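Local coordinates for protein L-glyceraldehyde 3-phosphate reductase (Clostridium beijerinckii, PDB 6HG6) that probably reduces aldehydes such as furfural with NADPH, as an aldo-keto reductase built on a TIM barrel, at residues A279-S284 against I315-E320; Y196-R201 against R265-I270. All blocks are in the same frame, centred on the assembly; numbering follows the deposited sequence.

Interaction 1 (A279-S284 against I315-E320). With NDP (NADPH dihydro-nicotinamide-adenine-dinucleotide phosphate), chain B.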
# COMPACT_ATOMS: atom_id res chain seq x y z
N ALA A 279 -17.62 -2.08 0.58
CA ALA A 279 -16.21 -1.89 0.15
C ALA A 279 -15.87 -0.40 0.19
O ALA A 279 -14.79 -0.04 0.72
CB ALA A 279 -15.97 -2.43 -1.24
N GLN A 280 -16.75 0.43 -0.37
CA GLN A 280 -16.50 1.89 -0.42
C GLN A 280 -16.42 2.44 1.00
O GLN A 280 -15.50 3.22 1.26
CB GLN A 280 -17.57 2.61 -1.22
CG GLN A 280 -17.37 2.48 -2.72
CD GLN A 280 -18.50 3.17 -3.44
OE1 GLN A 280 -19.65 3.09 -3.02
NE2 GLN A 280 -18.12 3.96 -4.43
N MET A 281 -17.30 2.01 1.91
CA MET A 281 -17.26 2.55 3.29
C MET A 281 -15.99 2.07 3.98
O MET A 281 -15.39 2.84 4.76
CB MET A 281 -18.46 2.09 4.12
CG MET A 281 -18.43 2.73 5.46
SD MET A 281 -19.86 2.32 6.46
CE MET A 281 -19.42 0.67 7.01
N ALA A 282 -15.58 0.83 3.72
CA ALA A 282 -14.37 0.24 4.33
C ALA A 282 -13.15 1.08 3.92
O ALA A 282 -12.27 1.27 4.77
CB ALA A 282 -14.22 -1.22 3.94
N LEU A 283 -13.10 1.54 2.66
CA LEU A 283 -11.98 2.37 2.15
C LEU A 283 -12.04 3.75 2.81
O LEU A 283 -11.01 4.20 3.30
CB LEU A 283 -12.03 2.50 0.64
CG LEU A 283 -11.89 1.21 -0.16
CD1 LEU A 283 -11.93 1.52 -1.65
CD2 LEU A 283 -10.62 0.47 0.18
N SER A 284 -13.23 4.35 2.86
CA SER A 284 -13.44 5.67 3.51
C SER A 284 -13.04 5.59 4.98
O SER A 284 -12.42 6.53 5.48
CB SER A 284 -14.82 6.15 3.37
OG SER A 284 -15.15 6.28 2.01
N ILE A 315 -14.86 10.53 3.31
CA ILE A 315 -13.98 9.98 4.39
C ILE A 315 -14.48 10.49 5.76
O ILE A 315 -13.90 10.09 6.78
CB ILE A 315 -12.51 10.28 4.12
CG1 ILE A 315 -12.20 11.78 4.09
CG2 ILE A 315 -12.11 9.59 2.81
CD1 ILE A 315 -10.72 12.09 4.00
N GLY A 316 -15.50 11.34 5.74
CA GLY A 316 -16.14 11.85 6.97
C GLY A 316 -17.20 10.91 7.53
O GLY A 316 -18.06 10.45 6.77
N PHE A 317 -17.22 10.74 8.84
CA PHE A 317 -18.14 9.85 9.56
C PHE A 317 -18.69 10.61 10.77
O PHE A 317 -17.89 11.30 11.40
CB PHE A 317 -17.40 8.62 10.05
CG PHE A 317 -17.08 7.62 8.97
CD1 PHE A 317 -16.02 7.81 8.12
CD2 PHE A 317 -17.89 6.51 8.76
CE1 PHE A 317 -15.73 6.88 7.13
CE2 PHE A 317 -17.58 5.57 7.79
CZ PHE A 317 -16.52 5.77 6.95
N THR A 318 -19.95 10.39 11.09
CA THR A 318 -20.60 10.94 12.31
C THR A 318 -20.02 10.13 13.50
O THR A 318 -19.62 8.87 13.29
CB THR A 318 -22.13 10.84 12.24
OG1 THR A 318 -22.64 9.47 12.28
CG2 THR A 318 -22.69 11.55 11.03
N ASP A 319 -20.08 10.74 14.72
CA ASP A 319 -19.65 10.03 15.96
C ASP A 319 -20.55 8.78 16.11
O ASP A 319 -20.03 7.70 16.50
CB ASP A 319 -19.64 10.98 17.17
CG ASP A 319 -18.57 12.08 17.10
OD1 ASP A 319 -17.54 11.86 16.47
OD2 ASP A 319 -18.80 13.17 17.67
N GLU A 320 -21.79 8.85 15.60
CA GLU A 320 -22.74 7.69 15.70
C GLU A 320 -22.27 6.53 14.77
O GLU A 320 -22.44 5.24 15.23
CB GLU A 320 -24.17 8.06 15.32
CG GLU A 320 -25.12 6.90 15.50
CD GLU A 320 -26.57 7.30 15.28
OE1 GLU A 320 -26.77 7.97 14.24
OE2 GLU A 320 -27.47 6.99 16.13
PA NDP B . -7.91 -4.93 -0.79
O1A NDP B . -8.18 -5.24 0.64
O2A NDP B . -8.23 -3.63 -1.45
O5B NDP B . -8.46 -6.13 -1.71
C5B NDP B . -8.33 -6.04 -3.15
C4B NDP B . -9.25 -7.04 -3.80
O4B NDP B . -10.60 -6.79 -3.33
C3B NDP B . -9.35 -7.00 -5.34
O3B NDP B . -8.37 -7.80 -5.99
C2B NDP B . -10.76 -7.54 -5.55
O2B NDP B . -10.69 -8.95 -5.41
C1B NDP B . -11.52 -6.93 -4.38
N9A NDP B . -12.11 -5.62 -4.62
C8A NDP B . -11.44 -4.43 -4.83
N7A NDP B . -12.24 -3.40 -4.96
C5A NDP B . -13.52 -3.94 -4.81
C6A NDP B . -14.80 -3.35 -4.84
N6A NDP B . -15.01 -2.05 -5.03
N1A NDP B . -15.86 -4.17 -4.65
C2A NDP B . -15.64 -5.48 -4.46
N3A NDP B . -14.48 -6.13 -4.40
C4A NDP B . -13.44 -5.30 -4.59
O3 NDP B . -6.31 -5.05 -1.02
PN NDP B . -5.26 -6.26 -1.08
O1N NDP B . -5.29 -6.80 -2.47
O2N NDP B . -5.42 -7.18 0.08
O5D NDP B . -3.89 -5.43 -0.87
C5D NDP B . -3.71 -4.21 -1.63
C4D NDP B . -2.24 -3.94 -1.79
O4D NDP B . -1.64 -3.77 -0.49
C3D NDP B . -1.40 -5.06 -2.41
O3D NDP B . -1.56 -5.09 -3.82
C2D NDP B . 0.00 -4.62 -1.95
O2D NDP B . 0.49 -3.59 -2.76
C1D NDP B . -0.27 -4.12 -0.53
N1N NDP B . 0.00 -5.15 0.50
C2N NDP B . 1.07 -5.00 1.35
C3N NDP B . 1.54 -6.02 2.13
C7N NDP B . 2.73 -5.78 3.02
O7N NDP B . 3.35 -4.70 2.97
N7N NDP B . 3.08 -6.77 3.83
C4N NDP B . 0.82 -7.34 2.04
C5N NDP B . -0.43 -7.33 1.26
C6N NDP B . -0.82 -6.25 0.61
P2B NDP B . -11.73 -9.83 -6.29
O1X NDP B . -12.15 -9.15 -7.58
O2X NDP B . -10.97 -11.13 -6.56
O3X NDP B . -12.88 -10.01 -5.32

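Interaction 2 (Y196-R201 against R265-I270)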
# COMPACT_ATOMS: atom_id res chain seq x y z
N TYR A 196 -4.50 -2.53 7.76
CA TYR A 196 -5.51 -1.77 8.55
C TYR A 196 -6.87 -1.89 7.89
O TYR A 196 -6.95 -1.65 6.69
CB TYR A 196 -5.09 -0.31 8.64
CG TYR A 196 -5.85 0.55 9.62
CD1 TYR A 196 -6.24 0.08 10.86
CD2 TYR A 196 -6.15 1.87 9.31
CE1 TYR A 196 -6.94 0.89 11.76
CE2 TYR A 196 -6.80 2.70 10.21
CZ TYR A 196 -7.20 2.22 11.44
OH TYR A 196 -7.87 3.05 12.30
N SER A 197 -7.88 -2.28 8.66
CA SER A 197 -9.27 -2.36 8.16
C SER A 197 -10.21 -2.21 9.35
O SER A 197 -9.76 -2.29 10.49
CB SER A 197 -9.55 -3.66 7.48
OG SER A 197 -9.53 -4.70 8.43
N ILE A 198 -11.49 -2.10 9.06
CA ILE A 198 -12.51 -2.15 10.13
C ILE A 198 -12.29 -3.42 10.99
O ILE A 198 -12.52 -3.33 12.21
CB ILE A 198 -13.90 -2.07 9.51
CG1 ILE A 198 -14.14 -0.65 8.98
CG2 ILE A 198 -14.97 -2.51 10.49
CD1 ILE A 198 -15.41 -0.47 8.21
N PHE A 199 -11.87 -4.54 10.39
CA PHE A 199 -11.68 -5.84 11.10
C PHE A 199 -10.25 -6.06 11.62
O PHE A 199 -10.04 -7.04 12.38
CB PHE A 199 -12.12 -7.01 10.22
CG PHE A 199 -13.61 -7.13 10.08
CD1 PHE A 199 -14.42 -7.11 11.19
CD2 PHE A 199 -14.19 -7.25 8.83
CE1 PHE A 199 -15.79 -7.24 11.07
CE2 PHE A 199 -15.57 -7.38 8.70
CZ PHE A 199 -16.37 -7.33 9.82
N ASP A 200 -9.31 -5.19 11.31
CA ASP A 200 -7.92 -5.35 11.79
C ASP A 200 -7.44 -4.02 12.38
O ASP A 200 -7.00 -3.15 11.61
CB ASP A 200 -7.00 -5.88 10.69
CG ASP A 200 -5.64 -6.23 11.23
OD1 ASP A 200 -5.35 -5.87 12.39
OD2 ASP A 200 -4.89 -6.87 10.50
N ARG A 201 -7.47 -3.92 13.70
CA ARG A 201 -7.11 -2.69 14.43
C ARG A 201 -5.69 -2.77 14.97
O ARG A 201 -5.38 -2.02 15.92
CB ARG A 201 -8.11 -2.51 15.58
CG ARG A 201 -9.56 -2.50 15.13
CD ARG A 201 -9.85 -1.52 13.99
NE ARG A 201 -11.30 -1.41 13.80
CZ ARG A 201 -12.12 -0.55 14.42
NH1 ARG A 201 -13.41 -0.60 14.16
NH2 ARG A 201 -11.67 0.34 15.29
N ARG A 265 -23.41 -7.88 7.62
CA ARG A 265 -24.77 -7.42 7.29
C ARG A 265 -24.99 -6.01 7.90
O ARG A 265 -25.68 -5.19 7.22
CB ARG A 265 -25.83 -8.40 7.80
CG ARG A 265 -27.25 -8.00 7.43
CD ARG A 265 -28.27 -8.89 8.09
NE ARG A 265 -28.38 -8.64 9.53
CZ ARG A 265 -29.07 -7.63 10.09
NH1 ARG A 265 -29.69 -6.74 9.31
NH2 ARG A 265 -29.10 -7.48 11.41
N ARG A 266 -24.64 -5.87 9.20
CA ARG A 266 -24.86 -4.61 9.95
C ARG A 266 -23.93 -3.50 9.42
O ARG A 266 -24.37 -2.35 9.39
CB ARG A 266 -24.62 -4.79 11.45
CG ARG A 266 -25.61 -5.72 12.15
CD ARG A 266 -25.13 -5.95 13.57
NE ARG A 266 -25.87 -5.21 14.57
CZ ARG A 266 -25.46 -4.88 15.81
NH1 ARG A 266 -24.23 -5.16 16.22
NH2 ARG A 266 -26.30 -4.26 16.63
N LEU A 267 -22.69 -3.81 9.03
CA LEU A 267 -21.76 -2.77 8.50
C LEU A 267 -22.28 -2.28 7.13
O LEU A 267 -22.37 -1.05 6.85
CB LEU A 267 -20.33 -3.32 8.36
CG LEU A 267 -19.61 -3.58 9.67
CD1 LEU A 267 -18.33 -4.35 9.42
CD2 LEU A 267 -19.33 -2.30 10.44
N ASN A 268 -22.82 -3.27 6.36
CA ASN A 268 -23.32 -2.96 5.00
C ASN A 268 -24.55 -2.04 5.13
O ASN A 268 -24.77 -1.23 4.21
CB ASN A 268 -23.67 -4.23 4.24
CG ASN A 268 -24.13 -3.93 2.83
OD1 ASN A 268 -23.38 -3.38 2.04
ND2 ASN A 268 -25.36 -4.30 2.53
N ASN A 269 -25.33 -2.18 6.21
CA ASN A 269 -26.50 -1.29 6.45
C ASN A 269 -26.00 0.14 6.71
O ASN A 269 -26.68 1.12 6.23
CB ASN A 269 -27.42 -1.82 7.56
CG ASN A 269 -28.26 -2.99 7.08
OD1 ASN A 269 -28.56 -3.04 5.66
ND2 ASN A 269 -28.76 -3.89 8.29
N ILE A 270 -24.90 0.28 7.46
CA ILE A 270 -24.31 1.62 7.72
C ILE A 270 -23.83 2.21 6.37
O ILE A 270 -24.08 3.45 6.09
CB ILE A 270 -23.19 1.54 8.77
CG1 ILE A 270 -23.76 1.03 10.09
CG2 ILE A 270 -22.51 2.88 8.92
CD1 ILE A 270 -22.72 0.66 11.10

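Interaction 1 (A279-S284 against I315-E320)
Phe317 drives the far end of its ring into helix 278-286, where it overlaps one turn between Met281 and Ser284. The ring meets both residues with its rim. Phe317 CE2 lies 3.8 Å from Met281 CG, which sits in the plane of the ring, and Phe317 CE1 comes to 3.7 Å from the carbonyl carbon Ser284 C, also near that plane. Between them, Phe317 CZ lies 3.8 Å from the backbone oxygen Met281 O, and Ser284 CB reaches Phe317 CE1 at 3.9 Å. The ring is therefore wedged edge-on against both backbone and side chains of the helix. Met281 carries its CG anti to the backbone N (chi1 -176°), which sets that carbon at the CE2 side of the ring; SD lies there too, more loosely. Beyond Phe317, Ile315 brings its backbone and CB up to Ser284, with Ile315 CA 3.9 Å from Ser284 O, while CG1 leads away. In the (beta/alpha)8 barrel of this aldo-keto reductase the contact joins helix 278-286, which precedes strand 294-297, to the loop that leads into helix 319-329. Thr318 is the N-cap of the latter helix, and its OG1 accepts from the backbone N of Glu321. Leu322 and Ile325 of that helix also touch Phe317, and Arg274 makes a cation-pi contact with its ring. The hydroxyl of Ser284 is engaged outside the pair, by Gln276 NE2 and Ile311 O. At the start of the 279-284 segment, Ala279 belongs to the NADPH pocket, and Ala279 CB lies 3.8 Å from N1A of the NADPH adenine.

Interaction 2 (Y196-R201 against R265-I270)
Leu267 gives up 65 Å² to this contact, more than Ile198 (29 Å²) and Phe199 (19 Å²) together, and a single methyl does the touching. Leu267 CD1 lies 3.6 Å from Phe199 CZ, at the far end of the ring, and 4.0 Å from Ile198 CG2. The leucine and the phenylalanine point at each other from the two sides, and the methyl meets the ring obliquely. Ile198 and Leu267 instead run antiparallel alongside each other. In Ile198, CG2 stands anti to the backbone N and is the branch that reaches the methyl; CG1 (chi1 -71°) lies beside that N. Both loop residues occupy the centre of a type I beta turn from Ser197 to Asp200, closed by Asp200 N bonding to Ser197 O at 3.0 Å. Arg201 braces the turn: its NE donates to Ile198 O over 2.8 Å, nearly straight at 171°, from above the carbonyl plane, while its terminal nitrogens form salt bridges with Asp326 and Glu204. Around the apolar contact, Leu230 touches both Phe199 and Leu267, Ile328 packs on Leu267, and Lys260 makes a cation-pi contact with the Phe199 ring. The turn follows strand 189-195, so the contact fastens a beta-to-alpha loop of the TIM barrel to helix 258-273, one of the helices outside its parallel strands.

The two contacts share a neighbourhood, their centres 9 Å apart; helix 319-329 begins within the 315-320 segment of interaction 1 and packs beside interaction 2 through Ile328 and Ser329. Interaction 2 is a buried, wholly apolar meeting of side chains through one methyl; interaction 1 is only partly buried, has more area (191 against 113 Å²), and sets a ring edge against helix backbone as well as side chains. Consecutive helices 258-273 and 278-286 pack through Met281, whose CE lies 3.4 Å from Leu267 O and whose SD lies 3.7 Å from Ile270 CG2. Separately, helix 278-286 meets the 196-201 loop, with Ala282 CA 4.1 Å from Ile198 CD1. The NADPH adenine is touched from the 279-284 side.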